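Side-chain contacts in export chaperone SatS (Mycobacterium tuberculosis H37Rv, PDB 6DNM), which serves as a chaperone for the SecA2 protein export pathway and is represented here by its C-terminal domain: residues R128-Y133 with R181-R186; Y99-L104 with R174-L179; C35-R40 with S72-Y77. All coordinates share one frame; numbering follows the deposited sequence.

How the contacts relate
Contact 2 is fully buried, contact 1 partly so, and contact 3 lies toward the periphery, its centre about 16 Å from that of the chain. Contacts 1 and 2 share helix 170-185 and meet where Val183 CG1 approaches Leu101 CD1 at 4.1 Å, so the two apolar patches touch there. Contacts 2 and 3 lie on opposite sides of the chain's centre, yet both reach the same sheet. Tyr36 OH lies 2.6 Å from Asp129 OD2, a probable hydrogen bond from contact 3 to helix 117-134. All three are apolar across their segments. Contact 1 adds polar links within 181-186, contact 2 centres on an indole and adds a weak water bridge, and contact 3 relies on two small side-chain touches.

Contact 1. Residues R128-Y133 with R181-R186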
loop_
_atom_site.group_PDB
_atom_site.type_symbol
_atom_site.label_atom_id
_atom_site.label_comp_id
_atom_site.label_asym_id
_atom_site.label_seq_id
_atom_site.Cartn_x
_atom_site.Cartn_y
_atom_site.Cartn_z
ATOM N N ARG A 128 -1.583 -5.455 -4.928
ATOM C CA ARG A 128 -2.601 -5.462 -5.975
ATOM C C ARG A 128 -3.141 -4.061 -6.213
ATOM O O ARG A 128 -3.363 -3.662 -7.363
ATOM C CB ARG A 128 -3.737 -6.414 -5.601
ATOM C CG ARG A 128 -3.310 -7.848 -5.420
ATOM C CD ARG A 128 -3.713 -8.670 -6.591
ATOM N NE ARG A 128 -3.539 -10.094 -6.332
ATOM C CZ ARG A 128 -3.236 -10.977 -7.273
ATOM N NH1 ARG A 128 -3.066 -10.571 -8.528
ATOM N NH2 ARG A 128 -3.106 -12.258 -6.961
ATOM N N ASP A 129 -3.348 -3.293 -5.137
ATOM C CA ASP A 129 -3.820 -1.919 -5.294
ATOM C C ASP A 129 -2.796 -1.070 -6.038
ATOM O O ASP A 129 -3.162 -0.261 -6.896
ATOM C CB ASP A 129 -4.098 -1.303 -3.924
ATOM C CG ASP A 129 -5.432 -1.727 -3.335
ATOM O OD1 ASP A 129 -6.231 -2.382 -4.029
ATOM O OD2 ASP A 129 -5.679 -1.384 -2.161
ATOM N N ILE A 130 -1.508 -1.229 -5.720
ATOM C CA ILE A 130 -0.476 -0.460 -6.415
ATOM C C ILE A 130 -0.421 -0.854 -7.882
ATOM O O ILE A 130 -0.311 0.002 -8.767
ATOM C CB ILE A 130 0.894 -0.644 -5.736
ATOM C CG1 ILE A 130 0.895 -0.023 -4.341
ATOM C CG2 ILE A 130 2.010 -0.047 -6.597
ATOM C CD1 ILE A 130 2.245 -0.155 -3.649
ATOM N N GLY A 131 -0.482 -2.156 -8.167
ATOM C CA GLY A 131 -0.488 -2.589 -9.553
ATOM C C GLY A 131 -1.671 -2.038 -10.325
ATOM O O GLY A 131 -1.526 -1.580 -11.462
ATOM N N ASP A 132 -2.855 -2.050 -9.707
ATOM C CA ASP A 132 -4.038 -1.533 -10.384
ATOM C C ASP A 132 -3.915 -0.031 -10.620
ATOM O O ASP A 132 -4.199 0.460 -11.720
ATOM C CB ASP A 132 -5.287 -1.834 -9.553
ATOM C CG ASP A 132 -5.629 -3.319 -9.508
ATOM O OD1 ASP A 132 -4.960 -4.132 -10.185
ATOM O OD2 ASP A 132 -6.577 -3.677 -8.778
ATOM N N TYR A 133 -3.484 0.710 -9.599
ATOM C CA TYR A 133 -3.362 2.159 -9.721
ATOM C C TYR A 133 -2.307 2.543 -10.751
ATOM O O TYR A 133 -2.483 3.508 -11.503
ATOM C CB TYR A 133 -3.013 2.762 -8.358
ATOM C CG TYR A 133 -2.682 4.241 -8.423
ATOM C CD1 TYR A 133 -3.667 5.183 -8.703
ATOM C CD2 TYR A 133 -1.382 4.690 -8.231
ATOM C CE1 TYR A 133 -3.362 6.536 -8.767
ATOM C CE2 TYR A 133 -1.070 6.036 -8.282
ATOM C CZ TYR A 133 -2.063 6.956 -8.560
ATOM O OH TYR A 133 -1.743 8.297 -8.612
ATOM N N ARG A 181 11.312 -4.143 -6.213
ATOM C CA ARG A 181 11.883 -3.052 -7.003
ATOM C C ARG A 181 10.803 -2.322 -7.787
ATOM O O ARG A 181 10.824 -1.088 -7.887
ATOM C CB ARG A 181 12.960 -3.584 -7.952
ATOM C CG ARG A 181 14.283 -3.927 -7.282
ATOM C CD ARG A 181 15.386 -4.139 -8.320
ATOM N NE ARG A 181 15.153 -5.308 -9.172
ATOM C CZ ARG A 181 15.524 -6.551 -8.874
ATOM N NH1 ARG A 181 16.149 -6.812 -7.732
ATOM N NH2 ARG A 181 15.274 -7.539 -9.724
ATOM N N PHE A 182 9.838 -3.064 -8.340
ATOM C CA PHE A 182 8.716 -2.418 -9.017
ATOM C C PHE A 182 7.947 -1.516 -8.059
ATOM O O PHE A 182 7.638 -0.363 -8.379
ATOM C CB PHE A 182 7.778 -3.459 -9.632
ATOM C CG PHE A 182 6.479 -2.873 -10.100
ATOM C CD1 PHE A 182 6.424 -2.142 -11.275
ATOM C CD2 PHE A 182 5.328 -2.996 -9.333
ATOM C CE1 PHE A 182 5.237 -1.569 -11.697
ATOM C CE2 PHE A 182 4.136 -2.434 -9.750
ATOM C CZ PHE A 182 4.093 -1.713 -10.935
ATOM N N VAL A 183 7.619 -2.030 -6.872
ATOM C CA VAL A 183 6.901 -1.224 -5.891
ATOM C C VAL A 183 7.665 0.054 -5.586
ATOM O O VAL A 183 7.098 1.156 -5.597
ATOM C CB VAL A 183 6.639 -2.043 -4.618
ATOM C CG1 VAL A 183 6.075 -1.153 -3.548
ATOM C CG2 VAL A 183 5.703 -3.181 -4.927
ATOM N N GLU A 184 8.967 -0.072 -5.312
ATOM C CA GLU A 184 9.765 1.108 -5.007
ATOM C C GLU A 184 9.748 2.113 -6.149
ATOM O O GLU A 184 9.733 3.324 -5.905
ATOM C CB GLU A 184 11.197 0.710 -4.649
ATOM C CG GLU A 184 11.318 -0.043 -3.328
ATOM C CD GLU A 184 11.250 0.883 -2.128
ATOM O OE1 GLU A 184 11.096 2.104 -2.329
ATOM O OE2 GLU A 184 11.353 0.394 -0.985
ATOM N N SER A 185 9.712 1.634 -7.395
ATOM C CA SER A 185 9.663 2.529 -8.545
ATOM C C SER A 185 8.367 3.332 -8.593
ATOM O O SER A 185 8.331 4.386 -9.238
ATOM C CB SER A 185 9.850 1.738 -9.843
ATOM O OG SER A 185 8.626 1.181 -10.309
ATOM N N ARG A 186 7.311 2.862 -7.926
ATOM C CA ARG A 186 6.013 3.522 -7.931
ATOM C C ARG A 186 5.798 4.438 -6.735
ATOM O O ARG A 186 4.753 5.091 -6.656
ATOM C CB ARG A 186 4.880 2.486 -7.987
ATOM C CG ARG A 186 4.943 1.529 -9.170
ATOM C CD ARG A 186 4.677 2.240 -10.482
ATOM N NE ARG A 186 5.910 2.779 -11.040
ATOM C CZ ARG A 186 5.953 3.654 -12.038
ATOM N NH1 ARG A 186 4.825 4.086 -12.588
ATOM N NH2 ARG A 186 7.120 4.102 -12.480
#
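Ile130 provides the side chain on which the 128-133 helix meets 181-186, and its two methyl ends divide the work. Its CD1 reaches CG1 of Val183 at 4.0 Å, the two side chains crossing at about a right angle. The branch methyl CG2 turns instead to Arg186, touching CB at 4.1 Å. It also approaches the Phe182 ring obliquely, with CE2 at 4.5 Å. The torsions explain this split: CG1 sits beside the backbone N and runs on fully extended (chi2 -179°) to Val183, leaving CG2 beside the carbonyl carbon. The nearest backbone approach is 7.4 Å, between Ile130 CA and Val183 CA.

Polar interactions lie within 181-186, beside the surface that Ile130 meets. Ser185 OG donates to Phe182 O at 2.7 Å, in the carbonyl plane and on a lone pair. The same hydroxyl oxygen accepts from Arg186 NE at 3.2 Å with an N-H...O angle of 159°. Arg186 CG, set beside the backbone N (chi1 -57°), stands 3.8 Å above one face of the Phe182 ring, offset toward the rim; the bends at chi2 and chi3 beyond it go with NE reaching Ser185 OG. Its apolar stem thus serves the packing while the guanidinium is led away from Ile130.

Phe43 and Ile50 extend the apolar surroundings of Ile130, and the backbone of Arg186 hydrogen-bonds with the backbone of Ile50. The arrangement is that of helix-helix packing, an isoleucine of helix 117-134 set against the last turn of helix 170-185, just before the chain enters strand 187-189.

Contact 2. Residues Y99-L104 with R174-L179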
loop_
_atom_site.group_PDB
_atom_site.type_symbol
_atom_site.label_atom_id
_atom_site.label_comp_id
_atom_site.label_asym_id
_atom_site.label_seq_id
_atom_site.Cartn_x
_atom_site.Cartn_y
_atom_site.Cartn_z
ATOM N N TYR A 99 0.668 -1.641 6.271
ATOM C CA TYR A 99 1.194 -2.570 5.284
ATOM C C TYR A 99 2.698 -2.694 5.458
ATOM O O TYR A 99 3.413 -1.694 5.409
ATOM C CB TYR A 99 0.890 -2.045 3.887
ATOM C CG TYR A 99 -0.581 -1.938 3.586
ATOM C CD1 TYR A 99 -1.343 -3.073 3.353
ATOM C CD2 TYR A 99 -1.220 -0.700 3.552
ATOM C CE1 TYR A 99 -2.698 -2.986 3.069
ATOM C CE2 TYR A 99 -2.579 -0.603 3.267
ATOM C CZ TYR A 99 -3.310 -1.755 3.025
ATOM O OH TYR A 99 -4.657 -1.672 2.739
ATOM N N VAL A 100 3.188 -3.913 5.646
ATOM C CA VAL A 100 4.587 -4.138 6.000
ATOM C C VAL A 100 5.211 -5.037 4.945
ATOM O O VAL A 100 4.871 -6.225 4.850
ATOM C CB VAL A 100 4.735 -4.757 7.402
ATOM C CG1 VAL A 100 6.211 -4.935 7.766
ATOM C CG2 VAL A 100 4.028 -3.900 8.430
ATOM N N LEU A 101 6.142 -4.484 4.168
ATOM C CA LEU A 101 6.957 -5.285 3.262
ATOM C C LEU A 101 8.237 -5.791 3.915
ATOM O O LEU A 101 8.825 -6.766 3.422
ATOM C CB LEU A 101 7.310 -4.481 2.004
ATOM C CG LEU A 101 6.122 -3.930 1.220
ATOM C CD1 LEU A 101 6.590 -3.280 -0.076
ATOM C CD2 LEU A 101 5.066 -5.000 0.942
ATOM N N SER A 102 8.648 -5.163 5.019
ATOM C CA SER A 102 9.894 -5.475 5.718
ATOM C C SER A 102 10.020 -6.957 6.044
ATOM O O SER A 102 9.107 -7.564 6.603
ATOM C CB SER A 102 9.910 -4.695 7.029
ATOM O OG SER A 102 9.473 -3.374 6.815
ATOM N N GLY A 103 11.190 -7.518 5.732
ATOM C CA GLY A 103 11.518 -8.876 6.078
ATOM C C GLY A 103 11.005 -9.950 5.143
ATOM O O GLY A 103 11.492 -11.084 5.210
ATOM N N LEU A 104 10.031 -9.649 4.276
ATOM C CA LEU A 104 9.462 -10.705 3.445
ATOM C C LEU A 104 10.520 -11.338 2.550
ATOM O O LEU A 104 10.516 -12.556 2.342
ATOM C CB LEU A 104 8.305 -10.165 2.606
ATOM C CG LEU A 104 7.018 -9.840 3.371
ATOM C CD1 LEU A 104 6.012 -9.180 2.451
ATOM C CD2 LEU A 104 6.427 -11.087 4.017
ATOM N N ARG A 174 14.061 -14.371 -5.927
ATOM C CA ARG A 174 14.400 -13.534 -7.073
ATOM C C ARG A 174 13.171 -12.807 -7.597
ATOM O O ARG A 174 13.226 -11.606 -7.895
ATOM C CB ARG A 174 14.995 -14.417 -8.169
ATOM C CG ARG A 174 15.919 -13.718 -9.144
ATOM C CD ARG A 174 15.163 -13.049 -10.289
ATOM N NE ARG A 174 14.445 -13.981 -11.157
ATOM C CZ ARG A 174 13.254 -13.724 -11.689
ATOM N NH1 ARG A 174 12.661 -14.619 -12.470
ATOM N NH2 ARG A 174 12.655 -12.564 -11.441
ATOM N N GLU A 175 12.045 -13.513 -7.694
ATOM C CA GLU A 175 10.832 -12.886 -8.197
ATOM C C GLU A 175 10.310 -11.841 -7.217
ATOM O O GLU A 175 9.857 -10.765 -7.629
ATOM C CB GLU A 175 9.793 -13.962 -8.524
ATOM C CG GLU A 175 10.192 -14.773 -9.772
ATOM C CD GLU A 175 9.363 -16.020 -10.017
ATOM O OE1 GLU A 175 8.402 -16.279 -9.269
ATOM O OE2 GLU A 175 9.673 -16.748 -10.994
ATOM N N TRP A 176 10.410 -12.112 -5.913
ATOM C CA TRP A 176 9.987 -11.112 -4.937
ATOM C C TRP A 176 10.860 -9.871 -5.021
ATOM O O TRP A 176 10.358 -8.743 -4.948
ATOM C CB TRP A 176 10.031 -11.670 -3.516
ATOM C CG TRP A 176 9.755 -10.579 -2.536
ATOM C CD1 TRP A 176 10.671 -9.895 -1.789
ATOM C CD2 TRP A 176 8.482 -10.002 -2.241
ATOM N NE1 TRP A 176 10.042 -8.935 -1.032
ATOM C CE2 TRP A 176 8.697 -8.981 -1.293
ATOM C CE3 TRP A 176 7.179 -10.257 -2.675
ATOM C CZ2 TRP A 176 7.659 -8.223 -0.772
ATOM C CZ3 TRP A 176 6.154 -9.504 -2.159
ATOM C CH2 TRP A 176 6.396 -8.497 -1.219
ATOM N N GLU A 177 12.177 -10.059 -5.150
ATOM C CA GLU A 177 13.076 -8.913 -5.239
ATOM C C GLU A 177 12.721 -8.029 -6.425
ATOM O O GLU A 177 12.743 -6.798 -6.313
ATOM C CB GLU A 177 14.523 -9.390 -5.325
ATOM C CG GLU A 177 15.039 -9.906 -4.000
ATOM C CD GLU A 177 16.402 -10.556 -4.091
ATOM O OE1 GLU A 177 16.789 -10.999 -5.192
ATOM O OE2 GLU A 177 17.082 -10.618 -3.051
ATOM N N LYS A 178 12.378 -8.640 -7.559
ATOM C CA LYS A 178 11.973 -7.870 -8.730
ATOM C C LYS A 178 10.672 -7.129 -8.459
ATOM O O LYS A 178 10.514 -5.963 -8.839
ATOM C CB LYS A 178 11.823 -8.813 -9.927
ATOM C CG LYS A 178 11.759 -8.130 -11.271
ATOM C CD LYS A 178 12.389 -9.019 -12.337
ATOM C CE LYS A 178 12.298 -8.404 -13.729
ATOM N NZ LYS A 178 12.961 -7.070 -13.833
ATOM N N LEU A 179 9.739 -7.786 -7.774
ATOM C CA LEU A 179 8.469 -7.152 -7.456
ATOM C C LEU A 179 8.654 -5.993 -6.483
ATOM O O LEU A 179 8.032 -4.935 -6.646
ATOM C CB LEU A 179 7.506 -8.207 -6.918
ATOM C CG LEU A 179 6.056 -7.791 -6.691
ATOM C CD1 LEU A 179 5.438 -7.231 -7.972
ATOM C CD2 LEU A 179 5.261 -8.967 -6.173
HETATM O O HOH W 1 11.016 -7.563 1.867
#
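Leu101 is the first residue of 99-104 to meet Trp176, directly after strand 98-100 runs out. Its CD2 comes to the edge of the indole, near the ring plane, with CH2 4.3 Å away. The backbone of Leu101 has a polar role as well. Its O accepts a hydrogen bond from a water at 2.8 Å, and this water in turn accepts a weak one, 3.4 Å long, from Trp176 NE1. The bridge links the loop to the indole N-H, which has a second weak partner in Glu180 OE1.

Ser102 and Gly103 then form the corner of a type II beta turn, closed by Leu104 N donating to Leu101 O at 3.2 Å. Leu101 O is therefore held by both a backbone amide and a water. Gly103 has a positive phi of 83°, a backbone shape favourable to glycine, and occupies the N-cap position of helix 104-110.

Leu104 follows as the first residue of that helix and makes the larger side-chain contact. Its CB lies 3.7 Å above one face of the indole, toward the rim, while CD1 approaches CZ2 obliquely, also at 3.7 Å. The ring reaches this place because Trp176 CG is anti to the backbone N (chi1 173°), extending the indole from its helix toward the loop.

Around the indole, Phe108 meets the ring with planes at about 55°, and Leu127 and Leu149 bring in helices 117-134 and 148-157. Trp176 thus carries helix 170-185 onto the turn that joins strand 98-100 to helix 104-110.

Contact 3. Residues C35-R40 with S72-Y77; sequences CYLDDR and SDLSTY
Leu37, which packs against Leu74 across the contact, donates a backbone hydrogen bond from its N to Arg40 O, 2.9 Å long. The return bond, Arg40 N to Leu37 O at 3.0 Å, makes this a hydrogen-bonded antiparallel pair. Asp38 and Asp39 between them both have positive phi (47° and 70°), as a type I' turn requires.

Two methyls of Leu74 make the contact from the other side. CD1 reaches the sulfur of Cys35 at 3.7 Å, and CD2 meets Leu37 CD2 at 4.1 Å. The two leucines lie alongside one another and run in opposite directions. Cys35 and Leu37 come from the same face of their strand, so Leu74 spans both. Cys35 SG stands between the backbone N and the carbonyl carbon (chi1 68°), from where it faces the leucine. Leu74 itself sits in a turn closed by Tyr77 N donating to its O at 3.0 Å, just ahead of helix 77-86. Both leucines also touch a crystal neighbour, so lattice packing may influence them.

Ile42 adjoins Cys35 and Leu37, while Ile18 and Leu71 also touch the buried cysteine. The arrangement is a beta-hairpin of strands 29-37 and 40-43 with a two-residue type I' loop (Asp38, Asp39), packed near its tip against the loop that leads into helix 77-86.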
loop_
_atom_site.group_PDB
_atom_site.type_symbol
_atom_site.label_atom_id
_atom_site.label_comp_id
_atom_site.label_asym_id
_atom_site.label_seq_id
_atom_site.Cartn_x
_atom_site.Cartn_y
_atom_site.Cartn_z
ATOM N N CYS A 35 -7.953 5.651 -1.658
ATOM C CA CYS A 35 -9.391 5.425 -1.657
ATOM C C CYS A 35 -9.735 4.464 -2.783
ATOM O O CYS A 35 -8.870 4.048 -3.560
ATOM C CB CYS A 35 -10.167 6.732 -1.828
ATOM S SG CYS A 35 -9.978 7.471 -3.449
ATOM N N TYR A 36 -11.011 4.112 -2.877
ATOM C CA TYR A 36 -11.525 3.323 -3.987
ATOM C C TYR A 36 -12.660 4.090 -4.644
ATOM O O TYR A 36 -13.548 4.606 -3.957
ATOM C CB TYR A 36 -12.020 1.969 -3.508
ATOM C CG TYR A 36 -10.935 1.163 -2.845
ATOM C CD1 TYR A 36 -10.012 0.426 -3.591
ATOM C CD2 TYR A 36 -10.811 1.161 -1.473
ATOM C CE1 TYR A 36 -9.004 -0.314 -2.966
ATOM C CE2 TYR A 36 -9.829 0.438 -0.854
ATOM C CZ TYR A 36 -8.915 -0.293 -1.590
ATOM O OH TYR A 36 -7.927 -1.011 -0.934
ATOM N N LEU A 37 -12.614 4.180 -5.965
ATOM C CA LEU A 37 -13.652 4.826 -6.755
ATOM C C LEU A 37 -14.087 3.817 -7.800
ATOM O O LEU A 37 -13.261 3.376 -8.605
ATOM C CB LEU A 37 -13.083 6.064 -7.449
ATOM C CG LEU A 37 -14.072 6.909 -8.245
ATOM C CD1 LEU A 37 -15.233 7.348 -7.366
ATOM C CD2 LEU A 37 -13.355 8.108 -8.830
ATOM N N ASP A 38 -15.367 3.440 -7.776
ATOM C CA ASP A 38 -15.919 2.441 -8.693
ATOM C C ASP A 38 -15.024 1.206 -8.788
ATOM O O ASP A 38 -14.615 0.787 -9.873
ATOM C CB ASP A 38 -16.193 3.034 -10.074
ATOM C CG ASP A 38 -16.996 4.310 -10.009
ATOM O OD1 ASP A 38 -17.832 4.436 -9.090
ATOM O OD2 ASP A 38 -16.785 5.186 -10.875
ATOM N N ASP A 39 -14.694 0.641 -7.627
ATOM C CA ASP A 39 -13.930 -0.599 -7.499
ATOM C C ASP A 39 -12.464 -0.468 -7.891
ATOM O O ASP A 39 -11.794 -1.491 -8.093
ATOM C CB ASP A 39 -14.558 -1.764 -8.275
ATOM C CG ASP A 39 -15.218 -2.781 -7.373
ATOM O OD1 ASP A 39 -15.619 -3.849 -7.884
ATOM O OD2 ASP A 39 -15.338 -2.513 -6.158
ATOM N N ARG A 40 -11.939 0.749 -8.018
ATOM C CA ARG A 40 -10.552 0.909 -8.419
ATOM C C ARG A 40 -9.803 1.753 -7.398
ATOM O O ARG A 40 -10.312 2.781 -6.936
ATOM C CB ARG A 40 -10.458 1.567 -9.799
ATOM C CG ARG A 40 -11.015 0.686 -10.910
ATOM C CD ARG A 40 -11.066 1.405 -12.241
ATOM N NE ARG A 40 -10.154 2.542 -12.291
ATOM C CZ ARG A 40 -9.518 2.935 -13.390
ATOM N NH1 ARG A 40 -9.695 2.281 -14.531
ATOM N NH2 ARG A 40 -8.705 3.983 -13.349
ATOM N N SER A 72 -7.566 15.182 -6.110
ATOM C CA SER A 72 -7.917 16.563 -5.798
ATOM C C SER A 72 -9.276 16.991 -6.342
ATOM O O SER A 72 -9.775 18.039 -5.927
ATOM C CB SER A 72 -6.828 17.517 -6.287
ATOM O OG SER A 72 -6.718 17.464 -7.694
ATOM N N ASP A 73 -9.891 16.214 -7.234
ATOM C CA ASP A 73 -11.231 16.509 -7.722
ATOM C C ASP A 73 -12.294 15.600 -7.122
ATOM O O ASP A 73 -13.455 15.644 -7.550
ATOM C CB ASP A 73 -11.258 16.475 -9.250
ATOM C CG ASP A 73 -10.325 17.493 -9.849
ATOM O OD1 ASP A 73 -10.419 18.669 -9.447
ATOM O OD2 ASP A 73 -9.495 17.124 -10.703
ATOM N N LEU A 74 -11.930 14.791 -6.134
ATOM C CA LEU A 74 -12.938 14.025 -5.417
ATOM C C LEU A 74 -13.762 14.969 -4.554
ATOM O O LEU A 74 -13.266 15.987 -4.064
ATOM C CB LEU A 74 -12.269 12.953 -4.560
ATOM C CG LEU A 74 -11.487 11.918 -5.380
ATOM C CD1 LEU A 74 -10.802 10.930 -4.447
ATOM C CD2 LEU A 74 -12.380 11.196 -6.374
ATOM N N SER A 75 -15.028 14.611 -4.350
ATOM C CA SER A 75 -15.961 15.561 -3.758
ATOM C C SER A 75 -15.627 15.904 -2.310
ATOM O O SER A 75 -16.027 16.973 -1.831
ATOM C CB SER A 75 -17.380 15.032 -3.893
ATOM O OG SER A 75 -17.687 14.937 -5.274
ATOM N N THR A 76 -14.898 15.042 -1.608
ATOM C CA THR A 76 -14.521 15.291 -0.224
ATOM C C THR A 76 -13.073 15.730 -0.074
ATOM O O THR A 76 -12.609 15.903 1.059
ATOM C CB THR A 76 -14.773 14.044 0.629
ATOM O OG1 THR A 76 -14.329 12.882 -0.086
ATOM C CG2 THR A 76 -16.248 13.915 0.957
ATOM N N TYR A 77 -12.340 15.907 -1.180
ATOM C CA TYR A 77 -10.951 16.326 -1.040
ATOM C C TYR A 77 -10.845 17.706 -0.397
ATOM O O TYR A 77 -9.947 17.955 0.414
ATOM C CB TYR A 77 -10.207 16.284 -2.378
ATOM C CG TYR A 77 -8.746 16.613 -2.175
ATOM C CD1 TYR A 77 -7.870 15.664 -1.665
ATOM C CD2 TYR A 77 -8.255 17.897 -2.424
ATOM C CE1 TYR A 77 -6.539 15.964 -1.443
ATOM C CE2 TYR A 77 -6.920 18.210 -2.212
ATOM C CZ TYR A 77 -6.067 17.232 -1.715
ATOM O OH TYR A 77 -4.738 17.509 -1.492
#